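Side-chain contacts in nucleotide-binding protein, universal stress protein UspA family (Lactobacillus plantarum, PDB 3S3T), which binds ATP and probably takes part in the cellular response to stress: residues L36-V41 with D69-R74; T98-A103 with V135-C140. One frame throughout, in Å; residues are numbered along the deposited sequence.

Interaction 1. Residues L36-V41 with D69-R74; sequences LTALYV and DAMRQR. With ATP (adenosine-5'-triphosphate), chain I.
Met71, a selenomethionine in this crystal, reaches from helix 53-78 onto Ala38 and Tyr40 of strand 35-43, an antiparallel helix-on-strand pairing (165° between the segment axes) within the Rossmann-like alpha/beta fold of the universal stress proteins. Its SE atom lies 3.7 Å from Ala38 CB, while the terminal CE methyl meets CB of Tyr40 at 3.7 Å and comes within 3.5 Å of Tyr40 N. The chain bends at chi2 (-57°), and with SE over Ala38 the CE methyl falls beside Tyr40, which lets one flexible side chain cover two residues. Alanine suits position 38, since its small methyl lets the long methionine side chain come down against the sheet while the two backbones stay 10.2 Å apart at the axes. Alternation along the strand turns Leu39 to the opposite face.

Around this first shell, Val12 also packs on Met71, and the Tyr40 hydroxyl is hydrogen-bonded to Glu63, earlier on the same helix, so the tyrosine ties strand to helix at a second point. Arg74, one turn after Met71, is held by Gln19 and by a cation-pi contact with Phe22. Beyond Tyr40, the strand reads the adenine of ATP through its backbone: Leu39 O lies 3.4 Å from C2, N6 donates to Val41 O at 2.8 Å, and Val41 N donates to the ring's N1 at 3.0 Å with an N-H...N angle of 164°.

Interaction 2. Residues T98-A103 with V135-C140; sequences TIEDYA and VDHAPC
Glu100 extends its carboxylate from helix 95-105 to the base of the His137 side chain, at the end of helix 129-137. OE2 lies 3.7 Å from His137 CB and 3.8 Å from CD2, and the carboxylate and imidazole planes are turned 48° from each other. With CG anti to the backbone N (chi1 172°) and the glutamate extended beyond it, the chain runs out alongside His137, and its length carries the carboxylate past CB toward the ring. The meeting is one of packing: Glu100 OE2 stays 5.0 Å from His137 NE2, and both carboxylate oxygens and ND1 have partners elsewhere. OE1 accepts a hydrogen bond from the hydroxyl of Tyr133 and pairs with Arg124 of the second subunit, whereas OE2 forms a salt bridge with Lys104. His137 takes chi1 -73°, which sets CG beside its own backbone N, and ND1 is bonded to the carbonyl of Tyr133, whose ring stacks on the imidazole. Replacing Glu100 by alanine is likely to strip Lys104 of this carboxylate, leave the Tyr133 hydroxyl without this acceptor, and leave Arg124 of the second subunit with Asp101 in place of two acidic partners.

One turn after Glu100, the Ala103 methyl meets Pro139 CD at 3.9 Å and CG at 4.1 Å; the small residue admits the rigid pyrrolidine ring. Proline fits just past the helix, where its missing N-H costs no helical bond. Ala103, Ala138 and Cys140 all rest on Ile112 of strand 111-115, so helix 95-105 and the turn between helix 129-137 and strand 141-145 share one bed on the sheet.

From the N terminus, strand 7-11 and helix 16-32 come before either contact. Interaction 1 then closes a loop of 27 residues, from strand 35-43 to helix 53-78, before interaction 2 opens; the latter closes 31 residues that include strand 111-115. The two are in series, neither nested nor crossed, and their centres lie about 18 Å apart. They are joined through strand 35-43: Leu39 CD2 is 4.1 Å from Tyr102 CG, and Val41 CG1 is 3.8 Å from Thr98 OG1. Interaction 1 seats helix 53-78 on one face of the parallel sheet, while interaction 2 joins helix 95-105 to the end of helix 129-137 on the other; Leu39, Tyr40, Val41 and Ile99 belong to the ATP pocket.

Interaction 1. Residues L36-V41 with D69-R74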
ATOM      1  N   LEU A  36       9.194  -1.607  28.218  1.00 23.82           N
ATOM      2  CA  LEU A  36       9.721  -1.397  26.883  1.00 23.56           C
ATOM      3  C   LEU A  36      10.479  -2.630  26.421  1.00 24.56           C
ATOM      4  O   LEU A  36      11.246  -3.193  27.188  1.00 25.98           O
ATOM      5  CB  LEU A  36      10.621  -0.145  26.842  1.00 23.91           C
ATOM      6  CG  LEU A  36      11.197   0.295  25.490  1.00 23.21           C
ATOM      7  CD1 LEU A  36      10.101   0.519  24.476  1.00 21.91           C
ATOM      8  CD2 LEU A  36      12.067   1.553  25.671  1.00 22.91           C
ATOM      9  N   THR A  37      10.209  -3.074  25.176  1.00 24.41           N
ATOM     10  CA  THR A  37      10.967  -4.159  24.559  1.00 23.77           C
ATOM     11  C   THR A  37      11.520  -3.685  23.198  1.00 22.48           C
ATOM     12  O   THR A  37      10.741  -3.217  22.375  1.00 21.36           O
ATOM     13  CB  THR A  37      10.067  -5.373  24.298  1.00 23.87           C
ATOM     14  OG1 THR A  37       9.622  -5.884  25.563  1.00 24.50           O
ATOM     15  CG2 THR A  37      10.834  -6.501  23.527  1.00 23.32           C
ATOM     16  N   ALA A  38      12.841  -3.773  23.004  1.00 22.58           N
ATOM     17  CA  ALA A  38      13.481  -3.605  21.672  1.00 21.76           C
ATOM     18  C   ALA A  38      13.693  -4.960  21.021  1.00 22.61           C
ATOM     19  O   ALA A  38      14.180  -5.917  21.665  1.00 24.21           O
ATOM     20  CB  ALA A  38      14.773  -2.848  21.774  1.00 21.99           C
ATOM     21  N   LEU A  39      13.272  -5.071  19.758  1.00 21.87           N
ATOM     22  CA  LEU A  39      13.305  -6.342  19.032  1.00 21.58           C
ATOM     23  C   LEU A  39      14.063  -6.162  17.720  1.00 21.58           C
ATOM     24  O   LEU A  39      13.646  -5.369  16.894  1.00 21.79           O
ATOM     25  CB  LEU A  39      11.894  -6.826  18.726  1.00 21.13           C
ATOM     26  CG  LEU A  39      11.703  -7.987  17.726  1.00 20.37           C
ATOM     27  CD1 LEU A  39      12.363  -9.356  18.231  1.00 19.87           C
ATOM     28  CD2 LEU A  39      10.254  -8.167  17.472  1.00 23.35           C
ATOM     29  N   TYR A  40      15.176  -6.869  17.550  1.00 20.19           N
ATOM     30  CA  TYR A  40      15.852  -6.952  16.238  1.00 20.73           C
ATOM     31  C   TYR A  40      15.576  -8.300  15.601  1.00 20.43           C
ATOM     32  O   TYR A  40      15.843  -9.350  16.205  1.00 21.93           O
ATOM     33  CB  TYR A  40      17.364  -6.778  16.428  1.00 22.43           C
ATOM     34  CG  TYR A  40      18.174  -6.693  15.144  1.00 23.35           C
ATOM     35  CD1 TYR A  40      18.430  -7.823  14.364  1.00 22.49           C
ATOM     36  CD2 TYR A  40      18.706  -5.472  14.714  1.00 24.19           C
ATOM     37  CE1 TYR A  40      19.148  -7.721  13.173  1.00 21.65           C
ATOM     38  CE2 TYR A  40      19.478  -5.381  13.539  1.00 21.47           C
ATOM     39  CZ  TYR A  40      19.678  -6.470  12.786  1.00 23.40           C
ATOM     40  OH  TYR A  40      20.425  -6.320  11.654  1.00 21.69           O
ATOM     41  N   VAL A  41      15.064  -8.298  14.376  1.00 20.45           N
ATOM     42  CA  VAL A  41      14.859  -9.548  13.662  1.00 19.48           C
ATOM     43  C   VAL A  41      15.939  -9.815  12.622  1.00 20.36           C
ATOM     44  O   VAL A  41      16.125  -9.038  11.685  1.00 17.79           O
ATOM     45  CB  VAL A  41      13.472  -9.624  13.001  1.00 19.97           C
ATOM     46  CG1 VAL A  41      13.212 -11.087  12.482  1.00 19.31           C
ATOM     47  CG2 VAL A  41      12.384  -9.254  14.000  1.00 20.02           C
ATOM     48  N   ASP A  69      25.322  -6.219  20.335  1.00 30.73           N
ATOM     49  CA  ASP A  69      26.133  -5.109  20.821  1.00 33.05           C
ATOM     50  C   ASP A  69      25.334  -3.803  20.784  1.00 31.51           C
ATOM     51  O   ASP A  69      25.489  -2.957  21.661  1.00 30.88           O
ATOM     52  CB  ASP A  69      27.445  -4.965  20.032  1.00 34.44           C
ATOM     53  CG  ASP A  69      28.250  -3.782  20.513  1.00 40.02           C
ATOM     54  OD1 ASP A  69      28.861  -3.877  21.619  1.00 45.51           O
ATOM     55  OD2 ASP A  69      28.212  -2.738  19.817  1.00 45.36           O
ATOM     56  N   ALA A  70      24.482  -3.619  19.777  1.00 30.35           N
ATOM     57  CA  ALA A  70      23.648  -2.416  19.768  1.00 30.04           C
ATOM     58  C   ALA A  70      22.636  -2.429  20.953  1.00 29.92           C
ATOM     59  O   ALA A  70      22.335  -1.389  21.526  1.00 29.18           O
ATOM     60  CB  ALA A  70      22.943  -2.274  18.462  1.00 29.62           C
HETATM   61  N   MSE A  71      22.140  -3.616  21.310  1.00 29.79           N
HETATM   62  CA  MSE A  71      21.205  -3.771  22.426  1.00 30.10           C
HETATM   63  C   MSE A  71      21.898  -3.444  23.759  1.00 32.27           C
HETATM   64  O   MSE A  71      21.347  -2.713  24.586  1.00 32.07           O
HETATM   65  CB  MSE A  71      20.641  -5.184  22.449  1.00 30.05           C
HETATM   66  CG  MSE A  71      19.699  -5.494  21.296  1.00 27.82           C
HETATM   67 SE   MSE A  71      18.177  -4.246  21.230  0.70 30.23          SE
HETATM   68  CE  MSE A  71      17.277  -5.075  19.735  1.00 23.11           C
ATOM     69  N   ARG A  72      23.112  -3.969  23.944  1.00 34.01           N
ATOM     70  CA  ARG A  72      23.945  -3.598  25.085  1.00 37.09           C
ATOM     71  C   ARG A  72      24.008  -2.089  25.265  1.00 36.63           C
ATOM     72  O   ARG A  72      23.704  -1.596  26.346  1.00 36.18           O
ATOM     73  CB  ARG A  72      25.346  -4.153  24.925  1.00 39.18           C
ATOM     74  CG  ARG A  72      25.473  -5.613  25.347  1.00 45.29           C
ATOM     75  CD  ARG A  72      26.947  -6.008  25.599  1.00 52.14           C
ATOM     76  NE  ARG A  72      27.121  -7.466  25.743  1.00 58.25           N
ATOM     77  CZ  ARG A  72      27.075  -8.366  24.749  1.00 61.02           C
ATOM     78  NH1 ARG A  72      26.847  -8.000  23.490  1.00 60.96           N
ATOM     79  NH2 ARG A  72      27.254  -9.660  25.022  1.00 64.14           N
ATOM     80  N   GLN A  73      24.358  -1.366  24.206  1.00 36.50           N
ATOM     81  CA  GLN A  73      24.390   0.103  24.243  1.00 37.24           C
ATOM     82  C   GLN A  73      23.036   0.685  24.604  1.00 36.08           C
ATOM     83  O   GLN A  73      22.950   1.656  25.360  1.00 35.48           O
ATOM     84  CB  GLN A  73      24.825   0.707  22.909  1.00 37.52           C
ATOM     85  CG  GLN A  73      26.258   0.431  22.504  1.00 41.88           C
ATOM     86  CD  GLN A  73      26.661   1.193  21.238  1.00 45.27           C
ATOM     87  OE1 GLN A  73      26.183   0.913  20.139  1.00 48.52           O
ATOM     88  NE2 GLN A  73      27.559   2.159  21.400  1.00 51.81           N
ATOM     89  N   ARG A  74      21.964   0.107  24.067  1.00 34.75           N
ATOM     90  CA  ARG A  74      20.645   0.628  24.383  1.00 33.84           C
ATOM     91  C   ARG A  74      20.286   0.462  25.887  1.00 34.66           C
ATOM     92  O   ARG A  74      19.720   1.370  26.470  1.00 32.75           O
ATOM     93  CB  ARG A  74      19.575   0.024  23.469  1.00 32.57           C
ATOM     94  CG  ARG A  74      19.666   0.543  22.030  1.00 30.75           C
ATOM     95  CD  ARG A  74      18.621  -0.054  21.153  1.00 28.06           C
ATOM     96  NE  ARG A  74      18.789   0.342  19.749  1.00 25.98           N
ATOM     97  CZ  ARG A  74      19.182  -0.461  18.776  1.00 24.72           C
ATOM     98  NH1 ARG A  74      19.448  -1.754  18.993  1.00 25.87           N
ATOM     99  NH2 ARG A  74      19.307   0.032  17.576  1.00 26.11           N
TER
HETATM  100  PG  ATP I 501      12.137  -1.804   2.483  1.00 23.61           P
HETATM  101  O1G ATP I 501      12.612  -2.941   3.358  1.00 21.33           O
HETATM  102  O2G ATP I 501      12.916  -1.704   1.208  1.00 23.27           O
HETATM  103  O3G ATP I 501      10.646  -1.774   2.174  1.00 24.20           O
HETATM  104  PB  ATP I 501      13.447   0.001   4.389  1.00 21.06           P
HETATM  105  O1B ATP I 501      13.999   1.368   4.101  1.00 18.77           O
HETATM  106  O2B ATP I 501      14.404  -1.094   4.712  1.00 21.89           O
HETATM  107  O3B ATP I 501      12.491  -0.386   3.169  1.00 19.29           O
HETATM  108  PA  ATP I 501      11.698  -0.847   6.549  1.00 17.99           P
HETATM  109  O1A ATP I 501      12.293  -2.216   6.432  1.00 18.16           O
HETATM  110  O2A ATP I 501      10.234  -0.779   6.397  1.00 16.51           O
HETATM  111  O3A ATP I 501      12.362   0.217   5.574  1.00 22.37           O
HETATM  112  O5' ATP I 501      12.128  -0.312   8.041  1.00 17.23           O
HETATM  113  C5' ATP I 501      11.265   0.595   8.724  1.00 18.05           C
HETATM  114  C4' ATP I 501      11.321   0.340  10.233  1.00 18.41           C
HETATM  115  O4' ATP I 501      10.926  -1.018  10.391  1.00 19.63           O
HETATM  116  C3' ATP I 501      12.716   0.426  10.830  1.00 17.59           C
HETATM  117  O3' ATP I 501      13.092   1.752  11.165  1.00 18.15           O
HETATM  118  C2' ATP I 501      12.544  -0.518  11.994  1.00 20.13           C
HETATM  119  O2' ATP I 501      11.860   0.200  13.012  1.00 20.29           O
HETATM  120  C1' ATP I 501      11.652  -1.625  11.448  1.00 18.20           C
HETATM  121  N9  ATP I 501      12.428  -2.767  10.968  1.00 20.85           N
HETATM  122  C8  ATP I 501      12.879  -2.989   9.694  1.00 19.45           C
HETATM  123  N7  ATP I 501      13.589  -4.139   9.630  1.00 17.14           N
HETATM  124  C5  ATP I 501      13.585  -4.644  10.868  1.00 18.68           C
HETATM  125  C6  ATP I 501      14.171  -5.823  11.496  1.00 20.96           C
HETATM  126  N6  ATP I 501      14.886  -6.673  10.731  1.00 21.14           N
HETATM  127  N1  ATP I 501      13.956  -6.025  12.844  1.00 19.20           N
HETATM  128  C2  ATP I 501      13.235  -5.141  13.552  1.00 21.04           C
HETATM  129  N3  ATP I 501      12.701  -4.013  13.063  1.00 15.95           N
HETATM  130  C4  ATP I 501      12.842  -3.743  11.746  1.00 17.54           C

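Interaction 2. Residues T98-A103 with V135-C140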
ATOM      1  N   THR A  98       7.540 -11.482  11.881  1.00 20.53           N
ATOM      2  CA  THR A  98       7.980 -11.741  13.227  1.00 21.82           C
ATOM      3  C   THR A  98       7.491 -10.668  14.190  1.00 20.24           C
ATOM      4  O   THR A  98       7.154 -10.967  15.335  1.00 21.80           O
ATOM      5  CB  THR A  98       9.525 -11.901  13.279  1.00 22.11           C
ATOM      6  OG1 THR A  98       9.918 -12.973  12.395  1.00 21.55           O
ATOM      7  CG2 THR A  98      10.009 -12.202  14.710  1.00 21.88           C
ATOM      8  N   ILE A  99       7.503  -9.428  13.736  1.00 20.23           N
ATOM      9  CA  ILE A  99       7.030  -8.291  14.504  1.00 19.98           C
ATOM     10  C   ILE A  99       5.522  -8.437  14.767  1.00 20.24           C
ATOM     11  O   ILE A  99       5.062  -8.333  15.902  1.00 19.94           O
ATOM     12  CB  ILE A  99       7.338  -6.945  13.755  1.00 20.29           C
ATOM     13  CG1 ILE A  99       8.851  -6.645  13.764  1.00 19.67           C
ATOM     14  CG2 ILE A  99       6.537  -5.795  14.413  1.00 16.77           C
ATOM     15  CD1 ILE A  99       9.294  -5.604  12.723  1.00 19.63           C
ATOM     16  N   GLU A 100       4.765  -8.728  13.720  1.00 20.74           N
ATOM     17  CA  GLU A 100       3.326  -9.006  13.871  1.00 20.43           C
ATOM     18  C   GLU A 100       3.104 -10.130  14.891  1.00 20.64           C
ATOM     19  O   GLU A 100       2.267  -9.994  15.822  1.00 20.31           O
ATOM     20  CB  GLU A 100       2.726  -9.408  12.505  1.00 20.73           C
ATOM     21  CG  GLU A 100       1.309  -9.897  12.533  1.00 21.70           C
ATOM     22  CD  GLU A 100       0.808 -10.390  11.184  1.00 21.89           C
ATOM     23  OE1 GLU A 100       1.586 -10.643  10.274  1.00 25.36           O
ATOM     24  OE2 GLU A 100      -0.398 -10.558  11.063  1.00 22.01           O
ATOM     25  N   ASP A 101       3.839 -11.230  14.714  1.00 21.90           N
ATOM     26  CA  ASP A 101       3.630 -12.414  15.526  1.00 23.31           C
ATOM     27  C   ASP A 101       3.987 -12.082  16.972  1.00 23.02           C
ATOM     28  O   ASP A 101       3.351 -12.574  17.905  1.00 23.62           O
ATOM     29  CB  ASP A 101       4.473 -13.592  15.022  1.00 23.81           C
ATOM     30  CG  ASP A 101       3.916 -14.199  13.744  1.00 26.42           C
ATOM     31  OD1 ASP A 101       2.767 -13.880  13.340  1.00 27.25           O
ATOM     32  OD2 ASP A 101       4.628 -14.998  13.134  1.00 29.79           O
ATOM     33  N   TYR A 102       5.021 -11.272  17.151  1.00 22.46           N
ATOM     34  CA  TYR A 102       5.478 -10.930  18.464  1.00 23.28           C
ATOM     35  C   TYR A 102       4.371 -10.166  19.202  1.00 23.90           C
ATOM     36  O   TYR A 102       4.090 -10.452  20.363  1.00 23.95           O
ATOM     37  CB  TYR A 102       6.769 -10.098  18.408  1.00 22.58           C
ATOM     38  CG  TYR A 102       7.459 -10.012  19.756  1.00 25.27           C
ATOM     39  CD1 TYR A 102       8.475 -10.889  20.091  1.00 26.14           C
ATOM     40  CD2 TYR A 102       7.077  -9.060  20.700  1.00 24.62           C
ATOM     41  CE1 TYR A 102       9.104 -10.828  21.320  1.00 27.02           C
ATOM     42  CE2 TYR A 102       7.702  -8.995  21.936  1.00 28.73           C
ATOM     43  CZ  TYR A 102       8.709  -9.895  22.243  1.00 28.96           C
ATOM     44  OH  TYR A 102       9.318  -9.828  23.475  1.00 33.57           O
ATOM     45  N   ALA A 103       3.750  -9.202  18.521  1.00 23.57           N
ATOM     46  CA  ALA A 103       2.663  -8.418  19.136  1.00 24.29           C
ATOM     47  C   ALA A 103       1.452  -9.300  19.445  1.00 24.91           C
ATOM     48  O   ALA A 103       0.770  -9.064  20.435  1.00 25.77           O
ATOM     49  CB  ALA A 103       2.240  -7.283  18.239  1.00 22.69           C
ATOM     50  N   VAL A 135       1.956  -1.444  10.301  1.00 17.51           N
ATOM     51  CA  VAL A 135       0.815  -0.581  10.523  1.00 18.76           C
ATOM     52  C   VAL A 135      -0.518  -1.305  10.199  1.00 18.97           C
ATOM     53  O   VAL A 135      -1.522  -1.178  10.932  1.00 19.60           O
ATOM     54  CB  VAL A 135       0.951   0.763   9.689  1.00 19.37           C
ATOM     55  CG1 VAL A 135      -0.387   1.514   9.629  1.00 21.01           C
ATOM     56  CG2 VAL A 135       2.067   1.701  10.285  1.00 20.89           C
ATOM     57  N   ASP A 136      -0.515  -2.051   9.102  1.00 17.61           N
ATOM     58  CA  ASP A 136      -1.666  -2.772   8.625  1.00 18.45           C
ATOM     59  C   ASP A 136      -2.070  -3.899   9.577  1.00 19.18           C
ATOM     60  O   ASP A 136      -3.244  -4.032   9.967  1.00 20.62           O
ATOM     61  CB  ASP A 136      -1.276  -3.346   7.267  1.00 20.18           C
ATOM     62  CG  ASP A 136      -2.445  -3.863   6.477  1.00 24.49           C
ATOM     63  OD1 ASP A 136      -3.527  -4.040   7.051  1.00 28.48           O
ATOM     64  OD2 ASP A 136      -2.252  -4.057   5.260  1.00 32.45           O
ATOM     65  N   HIS A 137      -1.078  -4.681   9.985  1.00 17.22           N
ATOM     66  CA  HIS A 137      -1.369  -5.951  10.595  1.00 19.26           C
ATOM     67  C   HIS A 137      -1.284  -5.979  12.120  1.00 19.14           C
ATOM     68  O   HIS A 137      -1.621  -7.015  12.752  1.00 20.66           O
ATOM     69  CB  HIS A 137      -0.452  -6.997  10.029  1.00 19.10           C
ATOM     70  CG  HIS A 137      -0.787  -7.405   8.626  1.00 20.75           C
ATOM     71  ND1 HIS A 137      -0.236  -6.793   7.521  1.00 21.97           N
ATOM     72  CD2 HIS A 137      -1.573  -8.400   8.150  1.00 24.25           C
ATOM     73  CE1 HIS A 137      -0.720  -7.358   6.423  1.00 25.97           C
ATOM     74  NE2 HIS A 137      -1.512  -8.348   6.774  1.00 24.09           N
ATOM     75  N   ALA A 138      -0.864  -4.888  12.749  1.00 18.25           N
ATOM     76  CA  ALA A 138      -0.715  -4.940  14.206  1.00 18.44           C
ATOM     77  C   ALA A 138      -2.071  -4.903  14.897  1.00 18.59           C
ATOM     78  O   ALA A 138      -2.978  -4.225  14.444  1.00 20.04           O
ATOM     79  CB  ALA A 138       0.155  -3.790  14.752  1.00 16.51           C
ATOM     80  N   PRO A 139      -2.187  -5.591  16.028  1.00 19.93           N
ATOM     81  CA  PRO A 139      -3.415  -5.578  16.826  1.00 22.34           C
ATOM     82  C   PRO A 139      -3.534  -4.340  17.756  1.00 23.14           C
ATOM     83  O   PRO A 139      -4.518  -4.215  18.470  1.00 25.86           O
ATOM     84  CB  PRO A 139      -3.292  -6.862  17.656  1.00 22.72           C
ATOM     85  CG  PRO A 139      -1.827  -6.975  17.899  1.00 21.15           C
ATOM     86  CD  PRO A 139      -1.176  -6.495  16.599  1.00 20.03           C
ATOM     87  N   CYS A 140      -2.617  -3.386  17.688  1.00 22.00           N
ATOM     88  CA  CYS A 140      -2.607  -2.284  18.624  1.00 21.03           C
ATOM     89  C   CYS A 140      -2.217  -1.031  17.881  1.00 21.05           C
ATOM     90  O   CYS A 140      -1.936  -1.050  16.658  1.00 19.61           O
ATOM     91  CB  CYS A 140      -1.583  -2.545  19.716  1.00 20.75           C
ATOM     92  SG  CYS A 140       0.104  -2.868  19.090  1.00 22.86           S
TER